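Local structure of negative regulator of ofd1 (Schizosaccharomyces pombe, 3QTM) at residues A[37-49]-A[76-90]. The protein is required for correct translation termination, directly inhibits ofd1 and stabilises the transcription factor fragment Sre1N for hypoxic gene expression, probably by blocking its ofd1-driven degradation. Residues are numbered along the deposited sequence; the frame is centred on the assembly and turned at random.
Sequences DIDASVSLVFGTI and ALLAVSELFEIAQKR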
ATOM      1  N   ASP A  37     -18.917  -6.411   6.633  1.00 35.56           N
ATOM      2  CA  ASP A  37     -20.159  -5.750   7.018  1.00 31.48           C
ATOM      3  C   ASP A  37     -20.055  -4.289   6.626  1.00 33.61           C
ATOM      4  O   ASP A  37     -19.737  -3.436   7.452  1.00 28.84           O
ATOM      5  CB  ASP A  37     -20.409  -5.874   8.520  1.00 31.94           C
ATOM      6  CG  ASP A  37     -21.822  -5.461   8.910  1.00 37.02           C
ATOM      7  OD1 ASP A  37     -22.237  -5.795  10.045  1.00 39.19           O
ATOM      8  OD2 ASP A  37     -22.524  -4.824   8.080  1.00 32.28           O
ATOM      9  N   ILE A  38     -20.329  -4.011   5.358  1.00 33.32           N
ATOM     10  CA  ILE A  38     -20.089  -2.699   4.780  1.00 29.77           C
ATOM     11  C   ILE A  38     -21.112  -1.671   5.245  1.00 32.05           C
ATOM     12  O   ILE A  38     -20.787  -0.500   5.424  1.00 30.06           O
ATOM     13  CB  ILE A  38     -20.097  -2.776   3.244  1.00 32.66           C
ATOM     14  CG1 ILE A  38     -18.908  -3.605   2.759  1.00 37.71           C
ATOM     15  CG2 ILE A  38     -20.057  -1.398   2.638  1.00 30.55           C
ATOM     16  CD1 ILE A  38     -18.725  -3.576   1.262  1.00 45.34           C
ATOM     17  N   ASP A  39     -22.355  -2.095   5.430  1.00 31.13           N
ATOM     18  CA  ASP A  39     -23.366  -1.154   5.882  1.00 34.80           C
ATOM     19  C   ASP A  39     -23.105  -0.688   7.305  1.00 30.75           C
ATOM     20  O   ASP A  39     -23.308   0.482   7.619  1.00 29.31           O
ATOM     21  CB  ASP A  39     -24.779  -1.711   5.728  1.00 34.85           C
ATOM     22  CG  ASP A  39     -25.459  -1.187   4.482  1.00 45.63           C
ATOM     23  OD1 ASP A  39     -25.819  -2.017   3.616  1.00 50.67           O
ATOM     24  OD2 ASP A  39     -25.608   0.061   4.361  1.00 44.01           O
ATOM     25  N   ALA A  40     -22.650  -1.599   8.158  1.00 28.22           N
ATOM     26  CA  ALA A  40     -22.248  -1.228   9.510  1.00 28.34           C
ATOM     27  C   ALA A  40     -21.071  -0.253   9.455  1.00 26.24           C
ATOM     28  O   ALA A  40     -21.057   0.743  10.171  1.00 23.54           O
ATOM     29  CB  ALA A  40     -21.864  -2.455  10.310  1.00 27.59           C
ATOM     30  N   SER A  41     -20.089  -0.554   8.607  1.00 23.95           N
ATOM     31  CA  SER A  41     -18.911   0.301   8.474  1.00 25.40           C
ATOM     32  C   SER A  41     -19.343   1.709   8.095  1.00 22.26           C
ATOM     33  O   SER A  41     -18.872   2.692   8.672  1.00 21.58           O
ATOM     34  CB  SER A  41     -17.919  -0.271   7.445  1.00 25.09           C
ATOM     35  OG  SER A  41     -16.679   0.446   7.457  1.00 21.02           O
ATOM     36  N   VAL A  42     -20.275   1.794   7.149  1.00 20.41           N
ATOM     37  CA  VAL A  42     -20.754   3.069   6.653  1.00 22.29           C
ATOM     38  C   VAL A  42     -21.424   3.866   7.773  1.00 24.02           C
ATOM     39  O   VAL A  42     -21.185   5.060   7.916  1.00 23.13           O
ATOM     40  CB  VAL A  42     -21.717   2.887   5.465  1.00 21.86           C
ATOM     41  CG1 VAL A  42     -22.532   4.156   5.230  1.00 21.01           C
ATOM     42  CG2 VAL A  42     -20.945   2.482   4.205  1.00 24.14           C
ATOM     43  N   SER A  43     -22.259   3.202   8.564  1.00 23.63           N
ATOM     44  CA  SER A  43     -22.860   3.832   9.751  1.00 26.30           C
ATOM     45  C   SER A  43     -21.801   4.397  10.686  1.00 20.61           C
ATOM     46  O   SER A  43     -21.906   5.532  11.150  1.00 22.42           O
ATOM     47  CB  SER A  43     -23.719   2.827  10.528  1.00 24.99           C
ATOM     48  OG  SER A  43     -24.814   2.379   9.748  1.00 24.79           O
ATOM     49  N   LEU A  44     -20.774   3.606  10.968  1.00 21.73           N
ATOM     50  CA  LEU A  44     -19.716   4.066  11.871  1.00 20.90           C
ATOM     51  C   LEU A  44     -18.927   5.256  11.314  1.00 23.91           C
ATOM     52  O   LEU A  44     -18.517   6.143  12.066  1.00 24.43           O
ATOM     53  CB  LEU A  44     -18.775   2.916  12.234  1.00 21.00           C
ATOM     54  CG  LEU A  44     -19.468   1.820  13.063  1.00 26.57           C
ATOM     55  CD1 LEU A  44     -18.652   0.528  13.162  1.00 24.14           C
ATOM     56  CD2 LEU A  44     -19.791   2.349  14.447  1.00 28.98           C
ATOM     57  N   VAL A  45     -18.706   5.266  10.000  1.00 22.56           N
ATOM     58  CA  VAL A  45     -17.961   6.337   9.354  1.00 20.67           C
ATOM     59  C   VAL A  45     -18.734   7.650   9.413  1.00 18.36           C
ATOM     60  O   VAL A  45     -18.192   8.677   9.808  1.00 19.53           O
ATOM     61  CB  VAL A  45     -17.633   5.968   7.879  1.00 22.43           C
ATOM     62  CG1 VAL A  45     -17.308   7.200   7.079  1.00 18.56           C
ATOM     63  CG2 VAL A  45     -16.494   4.975   7.845  1.00 22.25           C
ATOM     64  N   PHE A  46     -20.005   7.615   9.027  1.00 18.78           N
ATOM     65  CA  PHE A  46     -20.846   8.797   9.123  1.00 19.61           C
ATOM     66  C   PHE A  46     -20.985   9.257  10.586  1.00 21.95           C
ATOM     67  O   PHE A  46     -21.088  10.449  10.856  1.00 19.42           O
ATOM     68  CB  PHE A  46     -22.228   8.518   8.527  1.00 24.94           C
ATOM     69  CG  PHE A  46     -22.300   8.697   7.029  1.00 25.12           C
ATOM     70  CD1 PHE A  46     -21.783   9.832   6.431  1.00 23.77           C
ATOM     71  CD2 PHE A  46     -22.918   7.745   6.232  1.00 28.52           C
ATOM     72  CE1 PHE A  46     -21.855  10.015   5.051  1.00 28.15           C
ATOM     73  CE2 PHE A  46     -23.006   7.913   4.848  1.00 26.04           C
ATOM     74  CZ  PHE A  46     -22.470   9.047   4.255  1.00 28.28           C
ATOM     75  N   GLY A  47     -21.014   8.303  11.517  1.00 19.87           N
ATOM     76  CA  GLY A  47     -21.097   8.609  12.936  1.00 22.69           C
ATOM     77  C   GLY A  47     -19.844   9.355  13.365  1.00 23.66           C
ATOM     78  O   GLY A  47     -19.921  10.337  14.104  1.00 21.43           O
ATOM     79  N   THR A  48     -18.690   8.902  12.873  1.00 18.56           N
ATOM     80  CA  THR A  48     -17.421   9.585  13.132  1.00 19.94           C
ATOM     81  C   THR A  48     -17.467  11.032  12.691  1.00 21.29           C
ATOM     82  O   THR A  48     -17.052  11.946  13.417  1.00 21.55           O
ATOM     83  CB  THR A  48     -16.271   8.889  12.393  1.00 21.15           C
ATOM     84  OG1 THR A  48     -16.298   7.497  12.706  1.00 19.69           O
ATOM     85  CG2 THR A  48     -14.904   9.487  12.795  1.00 17.15           C
ATOM     86  N   ILE A  49     -17.985  11.243  11.490  1.00 19.97           N
ATOM     87  CA  ILE A  49     -18.083  12.586  10.939  1.00 21.95           C
ATOM     88  C   ILE A  49     -18.981  13.470  11.815  1.00 21.79           C
ATOM     89  O   ILE A  49     -18.618  14.597  12.158  1.00 21.98           O
ATOM     90  CB  ILE A  49     -18.579  12.544   9.473  1.00 18.38           C
ATOM     91  CG1 ILE A  49     -17.463  11.979   8.585  1.00 19.70           C
ATOM     92  CG2 ILE A  49     -19.059  13.938   9.007  1.00 18.82           C
ATOM     93  CD1 ILE A  49     -17.921  11.427   7.214  1.00 17.65           C
ATOM     94  N   ALA A  76     -12.253   9.513   8.160  1.00 17.61           N
ATOM     95  CA  ALA A  76     -13.661   9.188   7.992  1.00 20.15           C
ATOM     96  C   ALA A  76     -14.154   9.652   6.614  1.00 18.44           C
ATOM     97  O   ALA A  76     -14.839   8.910   5.911  1.00 16.71           O
ATOM     98  CB  ALA A  76     -14.492   9.810   9.113  1.00 18.00           C
ATOM     99  N   LEU A  77     -13.801  10.876   6.231  1.00 16.94           N
ATOM    100  CA  LEU A  77     -14.157  11.401   4.913  1.00 19.34           C
ATOM    101  C   LEU A  77     -13.630  10.499   3.786  1.00 18.44           C
ATOM    102  O   LEU A  77     -14.338  10.198   2.820  1.00 17.23           O
ATOM    103  CB  LEU A  77     -13.673  12.857   4.743  1.00 16.77           C
ATOM    104  CG  LEU A  77     -14.391  13.887   5.628  1.00 17.71           C
ATOM    105  CD1 LEU A  77     -13.590  15.186   5.764  1.00 18.74           C
ATOM    106  CD2 LEU A  77     -15.812  14.185   5.104  1.00 14.49           C
ATOM    107  N   LEU A  78     -12.393  10.046   3.923  1.00 16.68           N
ATOM    108  CA  LEU A  78     -11.809   9.222   2.886  1.00 17.19           C
ATOM    109  C   LEU A  78     -12.575   7.915   2.790  1.00 19.90           C
ATOM    110  O   LEU A  78     -12.741   7.353   1.701  1.00 16.93           O
ATOM    111  CB  LEU A  78     -10.337   8.930   3.188  1.00 17.37           C
ATOM    112  CG  LEU A  78      -9.557   8.374   1.992  1.00 20.57           C
ATOM    113  CD1 LEU A  78      -9.718   9.328   0.825  1.00 17.82           C
ATOM    114  CD2 LEU A  78      -8.071   8.142   2.338  1.00 15.09           C
ATOM    115  N   ALA A  79     -13.039   7.431   3.938  1.00 18.02           N
ATOM    116  CA  ALA A  79     -13.662   6.127   4.001  1.00 17.86           C
ATOM    117  C   ALA A  79     -15.014   6.192   3.313  1.00 20.18           C
ATOM    118  O   ALA A  79     -15.469   5.198   2.745  1.00 19.80           O
ATOM    119  CB  ALA A  79     -13.802   5.640   5.458  1.00 19.76           C
ATOM    120  N   VAL A  80     -15.648   7.362   3.359  1.00 20.10           N
ATOM    121  CA  VAL A  80     -16.923   7.549   2.674  1.00 19.38           C
ATOM    122  C   VAL A  80     -16.661   7.375   1.186  1.00 25.22           C
ATOM    123  O   VAL A  80     -17.422   6.695   0.496  1.00 19.69           O
ATOM    124  CB  VAL A  80     -17.571   8.933   2.953  1.00 21.36           C
ATOM    125  CG1 VAL A  80     -18.788   9.170   2.034  1.00 21.03           C
ATOM    126  CG2 VAL A  80     -17.989   9.044   4.417  1.00 19.39           C
ATOM    127  N   SER A  81     -15.553   7.950   0.707  1.00 19.40           N
ATOM    128  CA  SER A  81     -15.174   7.780  -0.694  1.00 22.35           C
ATOM    129  C   SER A  81     -14.905   6.310  -1.043  1.00 20.91           C
ATOM    130  O   SER A  81     -15.314   5.849  -2.090  1.00 24.88           O
ATOM    131  CB  SER A  81     -13.982   8.677  -1.086  1.00 22.01           C
ATOM    132  OG  SER A  81     -12.755   8.206  -0.549  1.00 19.98           O
ATOM    133  N   GLU A  82     -14.235   5.580  -0.157  1.00 22.24           N
ATOM    134  CA  GLU A  82     -13.912   4.176  -0.408  1.00 23.12           C
ATOM    135  C   GLU A  82     -15.180   3.325  -0.519  1.00 25.25           C
ATOM    136  O   GLU A  82     -15.260   2.397  -1.310  1.00 23.56           O
ATOM    137  CB  GLU A  82     -13.041   3.627   0.720  1.00 21.64           C
ATOM    138  CG  GLU A  82     -12.699   2.138   0.579  1.00 26.17           C
ATOM    139  CD  GLU A  82     -11.852   1.619   1.739  1.00 27.98           C
ATOM    140  OE1 GLU A  82     -11.656   2.373   2.714  1.00 28.89           O
ATOM    141  OE2 GLU A  82     -11.380   0.465   1.687  1.00 29.05           O
ATOM    142  N   LEU A  83     -16.176   3.659   0.285  1.00 21.57           N
ATOM    143  CA  LEU A  83     -17.383   2.870   0.365  1.00 22.83           C
ATOM    144  C   LEU A  83     -18.531   3.604  -0.283  1.00 23.57           C
ATOM    145  O   LEU A  83     -19.699   3.353   0.041  1.00 27.46           O
ATOM    146  CB  LEU A  83     -17.701   2.627   1.837  1.00 21.19           C
ATOM    147  CG  LEU A  83     -16.524   2.019   2.596  1.00 22.18           C
ATOM    148  CD1 LEU A  83     -16.820   1.850   4.087  1.00 20.12           C
ATOM    149  CD2 LEU A  83     -16.151   0.689   1.952  1.00 22.71           C
ATOM    150  N   PHE A  84     -18.200   4.531  -1.180  1.00 23.25           N
ATOM    151  CA  PHE A  84     -19.192   5.450  -1.741  1.00 26.25           C
ATOM    152  C   PHE A  84     -20.379   4.768  -2.428  1.00 26.60           C
ATOM    153  O   PHE A  84     -21.483   5.308  -2.466  1.00 26.23           O
ATOM    154  CB  PHE A  84     -18.539   6.435  -2.714  1.00 22.70           C
ATOM    155  CG  PHE A  84     -19.416   7.610  -3.047  1.00 26.09           C
ATOM    156  CD1 PHE A  84     -19.681   8.587  -2.093  1.00 23.68           C
ATOM    157  CD2 PHE A  84     -20.000   7.726  -4.295  1.00 25.94           C
ATOM    158  CE1 PHE A  84     -20.489   9.666  -2.388  1.00 22.20           C
ATOM    159  CE2 PHE A  84     -20.821   8.810  -4.595  1.00 26.80           C
ATOM    160  CZ  PHE A  84     -21.064   9.780  -3.640  1.00 24.76           C
ATOM    161  N   GLU A  85     -20.142   3.585  -2.973  1.00 25.69           N
ATOM    162  CA  GLU A  85     -21.168   2.879  -3.718  1.00 34.60           C
ATOM    163  C   GLU A  85     -22.374   2.583  -2.821  1.00 33.42           C
ATOM    164  O   GLU A  85     -23.516   2.649  -3.262  1.00 38.61           O
ATOM    165  CB  GLU A  85     -20.592   1.592  -4.301  1.00 35.86           C
ATOM    166  CG  GLU A  85     -21.624   0.682  -4.945  1.00 49.08           C
ATOM    167  CD  GLU A  85     -21.060  -0.702  -5.265  1.00 63.59           C
ATOM    168  OE1 GLU A  85     -20.471  -1.340  -4.354  1.00 60.93           O
ATOM    169  OE2 GLU A  85     -21.211  -1.150  -6.427  1.00 73.53           O
ATOM    170  N   ILE A  86     -22.106   2.269  -1.559  1.00 31.99           N
ATOM    171  CA  ILE A  86     -23.156   2.049  -0.570  1.00 26.44           C
ATOM    172  C   ILE A  86     -23.519   3.337   0.159  1.00 31.11           C
ATOM    173  O   ILE A  86     -24.700   3.615   0.392  1.00 30.51           O
ATOM    174  CB  ILE A  86     -22.733   0.987   0.469  1.00 30.14           C
ATOM    175  CG1 ILE A  86     -22.506  -0.359  -0.220  1.00 32.59           C
ATOM    176  CG2 ILE A  86     -23.804   0.836   1.561  1.00 32.15           C
ATOM    177  CD1 ILE A  86     -23.692  -0.794  -1.052  1.00 32.03           C
ATOM    178  N   ALA A  87     -22.500   4.133   0.496  1.00 27.36           N
ATOM    179  CA  ALA A  87     -22.682   5.333   1.313  1.00 25.98           C
ATOM    180  C   ALA A  87     -23.522   6.384   0.607  1.00 27.38           C
ATOM    181  O   ALA A  87     -24.247   7.150   1.248  1.00 25.32           O
ATOM    182  CB  ALA A  87     -21.318   5.928   1.714  1.00 25.59           C
ATOM    183  N   GLN A  88     -23.411   6.427  -0.717  1.00 26.77           N
ATOM    184  CA  GLN A  88     -24.142   7.416  -1.495  1.00 29.97           C
ATOM    185  C   GLN A  88     -25.655   7.287  -1.299  1.00 31.04           C
ATOM    186  O   GLN A  88     -26.390   8.265  -1.452  1.00 29.99           O
ATOM    187  CB  GLN A  88     -23.781   7.325  -2.988  1.00 28.36           C
ATOM    188  CG  GLN A  88     -24.275   6.058  -3.680  1.00 33.29           C
ATOM    189  CD  GLN A  88     -23.836   5.984  -5.128  1.00 34.56           C
ATOM    190  OE1 GLN A  88     -23.818   6.992  -5.830  1.00 37.66           O
ATOM    191  NE2 GLN A  88     -23.471   4.792  -5.580  1.00 36.92           N
ATOM    192  N   LYS A  89     -26.116   6.086  -0.954  1.00 28.83           N
ATOM    193  CA  LYS A  89     -27.549   5.870  -0.732  1.00 33.74           C
ATOM    194  C   LYS A  89     -28.104   6.739   0.397  1.00 33.58           C
ATOM    195  O   LYS A  89     -29.309   6.970   0.459  1.00 36.44           O
ATOM    196  CB  LYS A  89     -27.855   4.391  -0.457  1.00 33.86           C
ATOM    197  CG  LYS A  89     -27.358   3.453  -1.553  1.00 36.57           C
ATOM    198  CD  LYS A  89     -27.932   2.043  -1.433  1.00 43.64           C
ATOM    199  CE  LYS A  89     -27.596   1.412  -0.091  1.00 50.33           C
ATOM    200  NZ  LYS A  89     -28.055  -0.011   0.012  1.00 56.36           N
ATOM    201  N   ARG A  90     -27.237   7.225   1.283  1.00 29.67           N
ATOM    202  CA  ARG A  90     -27.703   7.997   2.435  1.00 30.02           C
ATOM    203  C   ARG A  90     -27.526   9.495   2.187  1.00 30.29           C
ATOM    204  O   ARG A  90     -27.749  10.317   3.072  1.00 32.43           O
ATOM    205  CB  ARG A  90     -26.951   7.586   3.708  1.00 29.03           C
ATOM    206  CG  ARG A  90     -26.114   6.325   3.572  1.00 32.58           C
ATOM    207  CD  ARG A  90     -26.703   5.103   4.279  1.00 36.36           C
ATOM    208  NE  ARG A  90     -26.331   5.057   5.689  1.00 33.62           N
ATOM    209  CZ  ARG A  90     -25.815   4.005   6.332  1.00 31.81           C
ATOM    210  NH1 ARG A  90     -25.602   2.858   5.718  1.00 29.00           N
ATOM    211  NH2 ARG A  90     -25.533   4.101   7.626  1.00 29.68           N
TER
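Two helices of an all-helical, TPR-like fold pack roughly antiparallel here: Val-45 of helix 38-58 meets Ala-76, Ala-79 and Val-80 of helix 67-82. The axes of the short segments come within 9.0 Å at a signed angle of -147°. The two methyls of Val-45 divide the work. CG2 rests on Ala-79 CB, while Val-45 CG1 presses on Val-80 CG2 at 3.3 Å, tighter than usual for two carbons. Small Ala-76 lets the backbones come close, and its CB lies 3.7 Å from Ile-49 CG1.

Beyond Glu-82 the chain leaves helical geometry at Leu-83, then turns through the short helix 84-87. Val-42 follows this turn with CG2 against Leu-83 CB and CG1 against Ala-87 CB. The Ile-38 and Ile-86 side chains cross at about a right angle, CG2 on CG1. Ser-41 OG contacts Leu-83 CD1 but hydrogen-bonds to Ser-29 O of helix 15-34, which also packs on helix 38-58.

Arg-90 bends back at chi2 and chi3 to reach Asp-39 and Ser-43, both exposed. Arg-90 NH1 forms a salt bridge with Asp-39 OD2 (3.1 Å), the carboxylate and guanidinium planes 18° apart. Arg-90 NH2 donates to Ser-43 OG at 2.8 Å, within the guanidinium plane. Val-42 CG1 sits off-centre over one guanidinium face.

Phe-46 has CG beside its backbone N (chi1 -84°), which carries CE2 to 3.7 Å from Arg-90 CG. Ala-87 O lies at the ring edge, and CE1 reaches Val-80 CG2. Replacing Phe-46 with an alanine would probably open a gap beside Val-80 and Ala-87 and deprive Arg-90 of apolar support.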